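Local coordinates for lipase, class 3 (Penicillium roqueforti FM164, PDB 6L7N), which probably hydrolyses ester bonds of acylglycerol lipids, as a class 3 lipase of the alpha/beta-hydrolase superfamily, at residues Asp26-Gln31 / Phe57-Ile62; Ala34-Ser39 / Ala49-Phe54; Tyr139-Val144 / Pro166-Tyr171; Ala19-Tyr24 / Gly41-Val46. All coordinates share one frame; numbering follows the deposited sequence.

Contacts 1, 2 and 4 interlock in the N-terminal region of the chain; contact 3 lies in the central mixed sheet. Contact 4 opens first, with helix 6-22, and its segments alternate with those of contacts 1 and 2. Contact 2 falls wholly within the span bridged by contact 1, and contact 3 comes last. Contacts 2 and 4, with centres about 9 Å apart, are tied by the Cys38-Cys43 disulfide, while Asp27 OD1 and Ser37 N connect contacts 1 and 2. Contacts 2 and 3 reach the same sheet, at edge strand 52-57 and interior strands 140-146 and 169-173. Ala19 touches Val144, so helix 6-22 carries the N-terminal region against the strand that leads to the probable nucleophile elbow.

Contact 1: residues Asp26-Gln31 / Phe57-Ile62; sequences DDYTAQ and FSNATI
Tyr28, at the end of the short helix 25-28, sets its ring beside Ser58 and Asn59, where the chain leaves strand 52-57, an outermost strand of the central sheet in this alpha/beta-hydrolase fold. The contact is small and lies near the surface. Van der Waals packing makes up much of it. One flank of the tyrosine ring does the touching: CD1 meets Ser58 CA at 3.6 Å, and CE1 lies 3.3 Å from Ser58 OG, which sits at the ring edge near its plane. Tyr28 CB rests 3.8 Å from Phe57 O. Thr29, the first residue to leave helical geometry, adds its methyl, with CG2 3.8 Å from Ser58 OG; its hydroxyl bonds instead to Ala25 O.

The polar part lies at the tyrosine tip. Tyr28 OH is 3.0 Å from Asn59 ND2, with the amide plane turned 86° from the ring. Asn59 OD1 is hydrogen-bonded to Arg83 NH1, which helps fix the orientation of the amide. Just before Ser58, the backbone of Phe57 bonds to Gly67 and keeps this end of the segment in the sheet. Within the loop, Ser58 OG stands anti to its backbone N (chi1 179°) and donates to Asn59 O at 2.8 Å, in the carbonyl plane and on a lone pair.

Contact 2: residues Ala34-Ser39 / Ala49-Phe54; sequences AKISCS and AGATVF
Ile36, Val53 and Ala34 carry this contact, in which the loop 34-39 lies against the start of strand 52-57. Ile36 makes the apolar part: CG1 rests 3.9 Å from Val53 CG2, and its terminal CD1 comes within 4.3 Å of Ala51 CB. The Ile36 and Val53 side chains cross at about a right angle. Ile36 CG1 is anti to the carbonyl carbon (chi1 -73°), on the side where it meets the valine methyl. Tyr18 and Ala21 of helix 6-22, with Phe68 and Ala70 of strand 66-72, also border Ile36.

Val53 and Ala34 meet through the backbone. Val53 N donates to Ala34 O at 2.8 Å, in a straight bond (166°) that runs nearly along the C=O axis. That oxygen also takes a close CA-H contact from Thr52. Two residues on, Ile36 N donates to Ala51 O at 3.1 Å, with the donor nitrogen lying somewhat off the carbonyl plane. A water adds a third link, donating to Ile36 O at 2.8 Å and to Ala51 O at 3.0 Å, so that Ala51 O accepts twice. Between the two direct bonds, Lys35 and Thr52 face each other with CA atoms 4.2 Å apart. This is an isolated beta bridge, by which a loop pairs with an outermost strand and adds to the edge of the alpha/beta-hydrolase sheet.

Contact 3: residues Tyr139-Val144 / Pro166-Tyr171; sequences YELAVV and PSAKLY
Lys169 runs back toward the start of the strands and meets the carboxylate of Glu140. Its CB lies 3.9 Å from Leu141 O. CG, only roughly anti to the carbonyl carbon (chi1 -31°), is 3.5 Å from the same oxygen and already close to Glu140 OE1, at 3.6 Å. The chain then bends at chi2 (-66°), and CD passes 3.9 Å from Glu140 OE1. CE comes closer, 3.1 Å from the same OE1; the two side chains cross at about a right angle. At the tip, NZ is 4.2 Å from Glu140 OE1, beyond a salt bridge though probably near enough for a weak attraction. It donates instead to Ser167 O of its own segment at 3.0 Å, in the carbonyl plane.

Beneath this, the backbones pair in parallel. Lys169 N bonds to Leu141 O, Val143 N to Lys169 O and Tyr171 N to Val143 O, each nearly straight. Val144 CG2 touches Tyr171 CB at 4.0 Å on the face that Lys169 shares.

The two strands are consecutive members of a beta-alpha-beta unit. Helix 148-161 packs on Val143 and Leu170, whereas helix 6-22 covers Ala142 and Val144 with Trp15, Tyr18 and Ala19. Strand 77-83 flanks strand 140-146 on its other edge.

Contact 4: residues Ala19-Tyr24 / Gly41-Val46; sequences AAAAYY and GNCPQV
Gly41 brings the chain up to the tip of Tyr24, its N 4.2 Å from Tyr24 OH; its positive phi is readily adopted by glycine.

Asn42 makes the main bond. Its CG lies between the backbone N and carbonyl carbon (chi1 57°), and the amide meets the tyrosine tip to tip. Tyr24 OH donates to Asn42 OD1 at 2.5 Å, a length short enough to be taken with caution, with the donor tilted 32° from the carbonyl plane and the ring and amide planes 63° apart. The same hydroxyl takes Lys40 N as a second partner. On the other branch, Asn42 ND2 donates to a water at 3.0 Å, which in turn donates to Ala20 O at 2.8 Å, close to the C-terminal end of helix 6-22. ND2 also bonds to Lys267 O, so both ends of the amide are held. Ala20 CB packs 3.7 Å from Asn42 O, a buried carbonyl oxygen that has no partner in the model.

Cys43, at the N-cap position of helix 44-49, points toward helix 6-22 and sets SG 4.3 Å from Ala21 CB. Its disulfide to Cys38 fastens this corner to the preceding loop.

Helix 6-22 thus lies between the start of helix 44-49 and the central sheet, where Ala19 touches His146 of strand 140-146, Ala22 touches Ser81 and Arg83 of strand 77-83, and Tyr23 reaches Ser147, the probable nucleophile, just beyond strand 140-146.

Contact 1: residues Asp26-Gln31 / Phe57-Ile62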
loop_
_atom_site.group_PDB
_atom_site.type_symbol
_atom_site.label_atom_id
_atom_site.label_comp_id
_atom_site.label_asym_id
_atom_site.label_seq_id
_atom_site.Cartn_x
_atom_site.Cartn_y
_atom_site.Cartn_z
ATOM N N ASP A 26 7.933 -14.691 -8.798
ATOM C CA ASP A 26 9.123 -14.462 -9.616
ATOM C C ASP A 26 9.830 -13.169 -9.241
ATOM O O ASP A 26 11.043 -13.051 -9.430
ATOM C CB ASP A 26 8.745 -14.409 -11.086
ATOM C CG ASP A 26 7.690 -15.412 -11.436
ATOM O OD1 ASP A 26 7.790 -16.561 -10.945
ATOM O OD2 ASP A 26 6.745 -15.066 -12.193
ATOM N N ASP A 27 9.097 -12.181 -8.745
ATOM C CA ASP A 27 9.743 -10.911 -8.435
ATOM C C ASP A 27 10.271 -10.874 -7.005
ATOM O O ASP A 27 11.378 -10.379 -6.772
ATOM C CB ASP A 27 8.776 -9.744 -8.664
ATOM C CG ASP A 27 8.529 -9.465 -10.142
ATOM O OD1 ASP A 27 9.499 -9.443 -10.938
ATOM O OD2 ASP A 27 7.356 -9.280 -10.503
ATOM N N TYR A 28 9.531 -11.406 -6.039
ATOM C CA TYR A 28 10.018 -11.320 -4.672
ATOM C C TYR A 28 10.946 -12.467 -4.291
ATOM O O TYR A 28 11.459 -12.484 -3.168
ATOM C CB TYR A 28 8.849 -11.194 -3.676
ATOM C CG TYR A 28 7.836 -12.318 -3.589
ATOM C CD1 TYR A 28 8.153 -13.527 -2.986
ATOM C CD2 TYR A 28 6.533 -12.134 -4.044
ATOM C CE1 TYR A 28 7.205 -14.543 -2.873
ATOM C CE2 TYR A 28 5.574 -13.149 -3.937
ATOM C CZ TYR A 28 5.920 -14.349 -3.353
ATOM O OH TYR A 28 4.983 -15.355 -3.229
ATOM N N THR A 29 11.219 -13.397 -5.205
ATOM C CA THR A 29 12.319 -14.335 -5.037
ATOM C C THR A 29 13.406 -14.111 -6.072
ATOM O O THR A 29 14.268 -14.979 -6.250
ATOM C CB THR A 29 11.834 -15.782 -5.129
ATOM O OG1 THR A 29 11.467 -16.065 -6.485
ATOM C CG2 THR A 29 10.646 -16.019 -4.201
ATOM N N ALA A 30 13.368 -12.988 -6.775
ATOM C CA ALA A 30 14.337 -12.728 -7.824
ATOM C C ALA A 30 15.738 -12.547 -7.240
ATOM O O ALA A 30 15.925 -12.194 -6.064
ATOM C CB ALA A 30 13.935 -11.492 -8.631
ATOM N N GLN A 31 16.731 -12.816 -8.079
ATOM C CA GLN A 31 18.115 -12.579 -7.707
ATOM C C GLN A 31 18.445 -11.099 -7.833
ATOM O O GLN A 31 17.881 -10.387 -8.667
ATOM C CB GLN A 31 19.059 -13.415 -8.577
ATOM C CG GLN A 31 19.125 -14.863 -8.133
ATOM C CD GLN A 31 19.598 -15.001 -6.695
ATOM O OE1 GLN A 31 20.541 -14.332 -6.271
ATOM N NE2 GLN A 31 18.927 -15.852 -5.929
ATOM N N PHE A 57 12.154 -10.276 -0.287
ATOM C CA PHE A 57 11.826 -11.108 0.858
ATOM C C PHE A 57 10.543 -11.865 0.546
ATOM O O PHE A 57 9.583 -11.285 0.034
ATOM C CB PHE A 57 11.709 -10.266 2.136
ATOM C CG PHE A 57 10.922 -8.983 1.977
ATOM C CD1 PHE A 57 11.513 -7.844 1.452
ATOM C CD2 PHE A 57 9.606 -8.914 2.398
ATOM C CE1 PHE A 57 10.797 -6.667 1.321
ATOM C CE2 PHE A 57 8.882 -7.740 2.275
ATOM C CZ PHE A 57 9.481 -6.614 1.733
ATOM N N SER A 58 10.543 -13.165 0.818
ATOM C CA SER A 58 9.510 -14.057 0.317
ATOM C C SER A 58 8.558 -14.457 1.431
ATOM O O SER A 58 8.932 -14.488 2.608
ATOM C CB SER A 58 10.125 -15.323 -0.297
ATOM O OG SER A 58 9.121 -16.211 -0.758
ATOM N N ASN A 59 7.325 -14.773 1.050
ATOM C CA ASN A 59 6.474 -15.461 2.005
ATOM C C ASN A 59 6.962 -16.899 2.148
ATOM O O ASN A 59 7.730 -17.419 1.327
ATOM C CB ASN A 59 4.988 -15.384 1.607
ATOM C CG ASN A 59 4.675 -15.992 0.227
ATOM O OD1 ASN A 59 3.504 -16.077 -0.168
ATOM N ND2 ASN A 59 5.702 -16.403 -0.503
ATOM N N ALA A 60 6.535 -17.530 3.228
ATOM C CA ALA A 60 7.072 -18.832 3.576
ATOM C C ALA A 60 6.216 -19.455 4.667
ATOM O O ALA A 60 5.051 -19.084 4.833
ATOM C CB ALA A 60 8.528 -18.704 4.034
ATOM N N THR A 61 6.775 -20.429 5.382
ATOM C CA THR A 61 6.069 -21.045 6.495
ATOM C C THR A 61 5.984 -20.123 7.702
ATOM O O THR A 61 5.171 -20.374 8.597
ATOM C CB THR A 61 6.762 -22.346 6.899
ATOM O OG1 THR A 61 8.092 -22.056 7.351
ATOM C CG2 THR A 61 6.842 -23.307 5.717
ATOM N N ILE A 62 6.795 -19.066 7.768
ATOM C CA ILE A 62 6.817 -18.230 8.966
ATOM C C ILE A 62 6.244 -16.843 8.731
ATOM O O ILE A 62 6.106 -16.074 9.695
ATOM C CB ILE A 62 8.234 -18.143 9.568
ATOM C CG1 ILE A 62 9.143 -17.254 8.727
ATOM C CG2 ILE A 62 8.842 -19.538 9.689
ATOM C CD1 ILE A 62 10.581 -17.226 9.222
#

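Contact 2: residues Ala34-Ser39 / Ala49-Phe54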
loop_
_atom_site.group_PDB
_atom_site.type_symbol
_atom_site.label_atom_id
_atom_site.label_comp_id
_atom_site.label_asym_id
_atom_site.label_seq_id
_atom_site.Cartn_x
_atom_site.Cartn_y
_atom_site.Cartn_z
ATOM N N ALA A 34 18.080 -8.684 -11.024
ATOM C CA ALA A 34 17.087 -9.089 -12.009
ATOM C C ALA A 34 16.067 -7.978 -12.239
ATOM O O ALA A 34 15.794 -7.161 -11.357
ATOM C CB ALA A 34 16.372 -10.360 -11.556
ATOM N N LYS A 35 15.493 -7.961 -13.441
ATOM C CA LYS A 35 14.473 -6.980 -13.790
ATOM C C LYS A 35 13.113 -7.398 -13.239
ATOM O O LYS A 35 12.746 -8.571 -13.298
ATOM C CB LYS A 35 14.387 -6.834 -15.308
ATOM C CG LYS A 35 15.735 -6.548 -15.965
ATOM C CD LYS A 35 15.801 -7.088 -17.397
ATOM C CE LYS A 35 17.136 -6.721 -18.043
ATOM N NZ LYS A 35 17.073 -6.701 -19.535
ATOM N N ILE A 36 12.365 -6.425 -12.701
ATOM C CA ILE A 36 10.970 -6.674 -12.348
ATOM C C ILE A 36 10.180 -7.005 -13.608
ATOM O O ILE A 36 10.297 -6.322 -14.635
ATOM C CB ILE A 36 10.354 -5.449 -11.652
ATOM C CG1 ILE A 36 10.869 -5.273 -10.217
ATOM C CG2 ILE A 36 8.834 -5.526 -11.675
ATOM C CD1 ILE A 36 10.505 -3.914 -9.638
ATOM N N SER A 37 9.330 -8.030 -13.524
ATOM C CA SER A 37 8.513 -8.417 -14.661
ATOM C C SER A 37 7.190 -8.958 -14.156
ATOM O O SER A 37 7.131 -9.594 -13.103
ATOM C CB SER A 37 9.212 -9.476 -15.532
ATOM O OG SER A 37 8.531 -9.593 -16.764
ATOM N N CYS A 38 6.130 -8.692 -14.912
ATOM C CA CYS A 38 4.787 -9.173 -14.603
ATOM C C CYS A 38 4.332 -10.035 -15.766
ATOM O O CYS A 38 3.957 -9.508 -16.815
ATOM C CB CYS A 38 3.829 -8.019 -14.385
ATOM S SG CYS A 38 4.309 -7.046 -12.990
ATOM N N SER A 39 4.340 -11.353 -15.573
ATOM C CA SER A 39 4.047 -12.242 -16.690
ATOM C C SER A 39 2.629 -12.038 -17.207
ATOM O O SER A 39 2.382 -12.202 -18.402
ATOM C CB SER A 39 4.284 -13.699 -16.286
ATOM O OG SER A 39 3.482 -14.085 -15.196
ATOM N N ALA A 49 10.336 1.236 -17.246
ATOM C CA ALA A 49 11.390 1.953 -16.532
ATOM C C ALA A 49 12.696 1.168 -16.442
ATOM O O ALA A 49 13.729 1.754 -16.098
ATOM C CB ALA A 49 10.916 2.313 -15.120
ATOM N N GLY A 50 12.678 -0.140 -16.701
ATOM C CA GLY A 50 13.880 -0.937 -16.506
ATOM C C GLY A 50 14.220 -1.258 -15.063
ATOM O O GLY A 50 15.290 -1.809 -14.795
ATOM N N ALA A 51 13.338 -0.943 -14.122
ATOM C CA ALA A 51 13.635 -1.117 -12.703
ATOM C C ALA A 51 14.074 -2.545 -12.376
ATOM O O ALA A 51 13.529 -3.515 -12.909
ATOM C CB ALA A 51 12.394 -0.737 -11.893
ATOM N N THR A 52 15.071 -2.662 -11.487
ATOM C CA THR A 52 15.675 -3.930 -11.089
ATOM C C THR A 52 15.582 -4.138 -9.578
ATOM O O THR A 52 15.535 -3.181 -8.799
ATOM C CB THR A 52 17.150 -3.994 -11.494
ATOM O OG1 THR A 52 17.879 -2.977 -10.802
ATOM C CG2 THR A 52 17.295 -3.764 -12.980
ATOM N N VAL A 53 15.586 -5.402 -9.165
ATOM C CA VAL A 53 15.433 -5.731 -7.751
ATOM C C VAL A 53 16.761 -5.552 -7.023
ATOM O O VAL A 53 17.769 -6.173 -7.392
ATOM C CB VAL A 53 14.914 -7.167 -7.578
ATOM C CG1 VAL A 53 14.978 -7.565 -6.105
ATOM C CG2 VAL A 53 13.505 -7.272 -8.103
ATOM N N PHE A 54 16.755 -4.731 -5.951
ATOM C CA PHE A 54 17.912 -4.668 -5.065
ATOM C C PHE A 54 17.894 -5.727 -3.991
ATOM O O PHE A 54 18.932 -6.337 -3.690
ATOM C CB PHE A 54 17.976 -3.315 -4.393
ATOM C CG PHE A 54 18.790 -2.364 -5.125
ATOM C CD1 PHE A 54 20.130 -2.272 -4.902
ATOM C CD2 PHE A 54 18.250 -1.553 -6.054
ATOM C CE1 PHE A 54 20.912 -1.358 -5.621
ATOM C CE2 PHE A 54 19.046 -0.634 -6.772
ATOM C CZ PHE A 54 20.371 -0.570 -6.562
HETATM O O HOH W 1 11.837 -4.086 -15.295
#

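Contact 3: residues Tyr139-Val144 / Pro166-Tyr171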
loop_
_atom_site.group_PDB
_atom_site.type_symbol
_atom_site.label_atom_id
_atom_site.label_comp_id
_atom_site.label_asym_id
_atom_site.label_seq_id
_atom_site.Cartn_x
_atom_site.Cartn_y
_atom_site.Cartn_z
ATOM N N TYR A 139 17.645 10.125 -4.946
ATOM C CA TYR A 139 16.403 9.431 -5.253
ATOM C C TYR A 139 15.415 9.565 -4.101
ATOM O O TYR A 139 15.796 9.627 -2.929
ATOM C CB TYR A 139 16.656 7.948 -5.541
ATOM C CG TYR A 139 17.196 7.666 -6.934
ATOM C CD1 TYR A 139 17.844 8.659 -7.668
ATOM C CD2 TYR A 139 17.061 6.414 -7.509
ATOM C CE1 TYR A 139 18.336 8.404 -8.937
ATOM C CE2 TYR A 139 17.557 6.146 -8.790
ATOM C CZ TYR A 139 18.192 7.149 -9.494
ATOM O OH TYR A 139 18.684 6.886 -10.763
ATOM N N GLU A 140 14.138 9.637 -4.454
ATOM C CA GLU A 140 13.083 9.600 -3.457
ATOM C C GLU A 140 12.861 8.160 -3.016
ATOM O O GLU A 140 13.347 7.210 -3.629
ATOM C CB GLU A 140 11.794 10.209 -4.015
ATOM C CG GLU A 140 11.103 9.345 -5.044
ATOM C CD GLU A 140 9.839 9.970 -5.617
ATOM O OE1 GLU A 140 9.209 10.803 -4.936
ATOM O OE2 GLU A 140 9.477 9.628 -6.760
ATOM N N LEU A 141 12.147 7.990 -1.913
ATOM C CA LEU A 141 11.789 6.667 -1.443
ATOM C C LEU A 141 10.280 6.581 -1.530
ATOM O O LEU A 141 9.582 7.469 -1.036
ATOM C CB LEU A 141 12.267 6.400 -0.007
ATOM C CG LEU A 141 11.681 5.130 0.641
ATOM C CD1 LEU A 141 12.145 3.848 -0.047
ATOM C CD2 LEU A 141 11.947 5.041 2.138
ATOM N N ALA A 142 9.793 5.548 -2.201
ATOM C CA ALA A 142 8.371 5.324 -2.408
ATOM C C ALA A 142 8.041 3.965 -1.816
ATOM O O ALA A 142 8.645 2.959 -2.185
ATOM C CB ALA A 142 8.015 5.383 -3.899
ATOM N N VAL A 143 7.101 3.937 -0.883
ATOM C CA VAL A 143 6.642 2.710 -0.265
ATOM C C VAL A 143 5.238 2.466 -0.782
ATOM O O VAL A 143 4.401 3.375 -0.755
ATOM C CB VAL A 143 6.653 2.820 1.267
ATOM C CG1 VAL A 143 6.346 1.481 1.899
ATOM C CG2 VAL A 143 7.991 3.396 1.760
ATOM N N VAL A 144 4.998 1.263 -1.295
ATOM C CA VAL A 144 3.762 1.004 -2.013
ATOM C C VAL A 144 3.228 -0.381 -1.659
ATOM O O VAL A 144 3.979 -1.314 -1.356
ATOM C CB VAL A 144 3.981 1.162 -3.535
ATOM C CG1 VAL A 144 5.120 0.256 -3.996
ATOM C CG2 VAL A 144 2.708 0.859 -4.318
ATOM N N PRO A 166 12.259 11.066 6.243
ATOM C CA PRO A 166 11.048 11.852 6.520
ATOM C C PRO A 166 10.240 12.188 5.282
ATOM O O PRO A 166 9.049 12.472 5.406
ATOM C CB PRO A 166 11.598 13.118 7.195
ATOM C CG PRO A 166 12.996 13.221 6.708
ATOM C CD PRO A 166 13.474 11.806 6.631
ATOM N N SER A 167 10.829 12.159 4.088
ATOM C CA SER A 167 10.085 12.493 2.879
ATOM C C SER A 167 9.644 11.260 2.093
ATOM O O SER A 167 9.316 11.377 0.909
ATOM C CB SER A 167 10.915 13.425 2.007
ATOM O OG SER A 167 11.124 14.644 2.691
ATOM N N ALA A 168 9.643 10.086 2.727
ATOM C CA ALA A 168 9.138 8.880 2.092
ATOM C C ALA A 168 7.702 9.092 1.618
ATOM O O ALA A 168 6.877 9.665 2.337
ATOM C CB ALA A 168 9.196 7.707 3.081
ATOM N N LYS A 169 7.416 8.657 0.390
ATOM C CA LYS A 169 6.062 8.683 -0.146
ATOM C C LYS A 169 5.358 7.365 0.142
ATOM O O LYS A 169 5.984 6.305 0.207
ATOM C CB LYS A 169 6.063 8.949 -1.655
ATOM C CG LYS A 169 7.210 9.817 -2.148
ATOM C CD LYS A 169 7.121 11.245 -1.620
ATOM C CE LYS A 169 8.169 12.115 -2.324
ATOM N NZ LYS A 169 8.777 13.108 -1.422
ATOM N N LEU A 170 4.037 7.433 0.301
ATOM C CA LEU A 170 3.225 6.244 0.539
ATOM C C LEU A 170 2.125 6.178 -0.510
ATOM O O LEU A 170 1.382 7.151 -0.700
ATOM C CB LEU A 170 2.623 6.259 1.943
ATOM C CG LEU A 170 1.478 5.274 2.163
ATOM C CD1 LEU A 170 1.969 3.822 2.171
ATOM C CD2 LEU A 170 0.748 5.640 3.461
ATOM N N TYR A 171 2.056 5.051 -1.222
ATOM C CA TYR A 171 0.966 4.747 -2.154
ATOM C C TYR A 171 0.305 3.472 -1.654
ATOM O O TYR A 171 0.856 2.372 -1.801
ATOM C CB TYR A 171 1.471 4.597 -3.587
ATOM C CG TYR A 171 1.885 5.917 -4.178
ATOM C CD1 TYR A 171 3.177 6.398 -4.010
ATOM C CD2 TYR A 171 0.985 6.682 -4.904
ATOM C CE1 TYR A 171 3.552 7.605 -4.540
ATOM C CE2 TYR A 171 1.361 7.888 -5.450
ATOM C CZ TYR A 171 2.643 8.345 -5.256
ATOM O OH TYR A 171 3.027 9.559 -5.791
HETATM O O HOH W 2 11.299 10.421 -0.606
#

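Contact 4: residues Ala19-Tyr24 / Gly41-Val46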
loop_
_atom_site.group_PDB
_atom_site.type_symbol
_atom_site.label_atom_id
_atom_site.label_comp_id
_atom_site.label_asym_id
_atom_site.label_seq_id
_atom_site.Cartn_x
_atom_site.Cartn_y
_atom_site.Cartn_z
ATOM N N ALA A 19 2.938 -2.335 -6.878
ATOM C CA ALA A 19 2.106 -3.214 -6.069
ATOM C C ALA A 19 1.725 -4.459 -6.855
ATOM O O ALA A 19 1.745 -5.570 -6.322
ATOM C CB ALA A 19 0.858 -2.471 -5.592
ATOM N N ALA A 20 1.399 -4.292 -8.135
ATOM C CA ALA A 20 1.052 -5.445 -8.962
ATOM C C ALA A 20 2.223 -6.417 -9.063
ATOM O O ALA A 20 2.041 -7.636 -9.022
ATOM C CB ALA A 20 0.611 -4.983 -10.355
ATOM N N ALA A 21 3.437 -5.894 -9.197
ATOM C CA ALA A 21 4.595 -6.779 -9.267
ATOM C C ALA A 21 4.801 -7.522 -7.952
ATOM O O ALA A 21 5.243 -8.676 -7.957
ATOM C CB ALA A 21 5.839 -5.975 -9.636
ATOM N N ALA A 22 4.460 -6.891 -6.825
ATOM C CA ALA A 22 4.634 -7.540 -5.531
ATOM C C ALA A 22 3.909 -8.877 -5.429
ATOM O O ALA A 22 4.271 -9.704 -4.588
ATOM C CB ALA A 22 4.132 -6.641 -4.392
ATOM N N TYR A 23 2.883 -9.106 -6.239
ATOM C CA TYR A 23 2.170 -10.371 -6.144
ATOM C C TYR A 23 2.895 -11.525 -6.819
ATOM O O TYR A 23 2.517 -12.675 -6.594
ATOM C CB TYR A 23 0.775 -10.239 -6.744
ATOM C CG TYR A 23 -0.204 -9.576 -5.796
ATOM C CD1 TYR A 23 -0.921 -10.325 -4.875
ATOM C CD2 TYR A 23 -0.397 -8.202 -5.816
ATOM C CE1 TYR A 23 -1.825 -9.713 -4.001
ATOM C CE2 TYR A 23 -1.293 -7.580 -4.945
ATOM C CZ TYR A 23 -1.999 -8.344 -4.042
ATOM O OH TYR A 23 -2.890 -7.729 -3.184
ATOM N N TYR A 24 3.928 -11.253 -7.617
ATOM C CA TYR A 24 4.594 -12.283 -8.413
ATOM C C TYR A 24 5.739 -12.904 -7.625
ATOM O O TYR A 24 6.730 -12.222 -7.331
ATOM C CB TYR A 24 5.144 -11.699 -9.714
ATOM C CG TYR A 24 4.105 -11.364 -10.742
ATOM C CD1 TYR A 24 3.427 -10.163 -10.686
ATOM C CD2 TYR A 24 3.811 -12.243 -11.779
ATOM C CE1 TYR A 24 2.483 -9.836 -11.615
ATOM C CE2 TYR A 24 2.858 -11.923 -12.727
ATOM C CZ TYR A 24 2.200 -10.715 -12.643
ATOM O OH TYR A 24 1.241 -10.374 -13.563
ATOM N N GLY A 41 1.174 -9.243 -17.616
ATOM C CA GLY A 41 1.054 -8.002 -18.351
ATOM C C GLY A 41 0.410 -6.859 -17.599
ATOM O O GLY A 41 -0.158 -5.962 -18.231
ATOM N N ASN A 42 0.498 -6.842 -16.266
ATOM C CA ASN A 42 -0.131 -5.783 -15.484
ATOM C C ASN A 42 0.877 -4.852 -14.803
ATOM O O ASN A 42 0.496 -4.079 -13.916
ATOM C CB ASN A 42 -1.113 -6.374 -14.462
ATOM C CG ASN A 42 -0.467 -7.364 -13.516
ATOM O OD1 ASN A 42 0.586 -7.937 -13.816
ATOM N ND2 ASN A 42 -1.101 -7.578 -12.363
ATOM N N CYS A 43 2.149 -4.882 -15.207
ATOM C CA CYS A 43 2.989 -3.746 -14.823
ATOM C C CYS A 43 3.830 -3.242 -16.002
ATOM O O CYS A 43 5.063 -3.140 -15.892
ATOM C CB CYS A 43 3.873 -4.099 -13.616
ATOM S SG CYS A 43 5.152 -5.378 -13.819
ATOM N N PRO A 44 3.206 -2.893 -17.138
ATOM C CA PRO A 44 4.021 -2.538 -18.318
ATOM C C PRO A 44 4.891 -1.309 -18.109
ATOM O O PRO A 44 6.028 -1.272 -18.591
ATOM C CB PRO A 44 2.968 -2.310 -19.413
ATOM C CG PRO A 44 1.712 -1.961 -18.662
ATOM C CD PRO A 44 1.762 -2.822 -17.435
ATOM N N GLN A 45 4.389 -0.288 -17.404
ATOM C CA GLN A 45 5.195 0.919 -17.221
ATOM C C GLN A 45 6.346 0.690 -16.247
ATOM O O GLN A 45 7.403 1.333 -16.361
ATOM C CB GLN A 45 4.304 2.072 -16.768
ATOM C CG GLN A 45 3.284 2.502 -17.821
ATOM C CD GLN A 45 2.500 3.738 -17.416
ATOM O OE1 GLN A 45 2.268 3.980 -16.234
ATOM N NE2 GLN A 45 2.096 4.533 -18.402
ATOM N N VAL A 46 6.184 -0.246 -15.307
ATOM C CA VAL A 46 7.312 -0.632 -14.466
ATOM C C VAL A 46 8.409 -1.252 -15.315
ATOM O O VAL A 46 9.576 -0.853 -15.243
ATOM C CB VAL A 46 6.868 -1.605 -13.362
ATOM C CG1 VAL A 46 8.092 -2.201 -12.701
ATOM C CG2 VAL A 46 6.007 -0.879 -12.345
HETATM O O HOH W 3 -0.305 -8.951 -9.840
#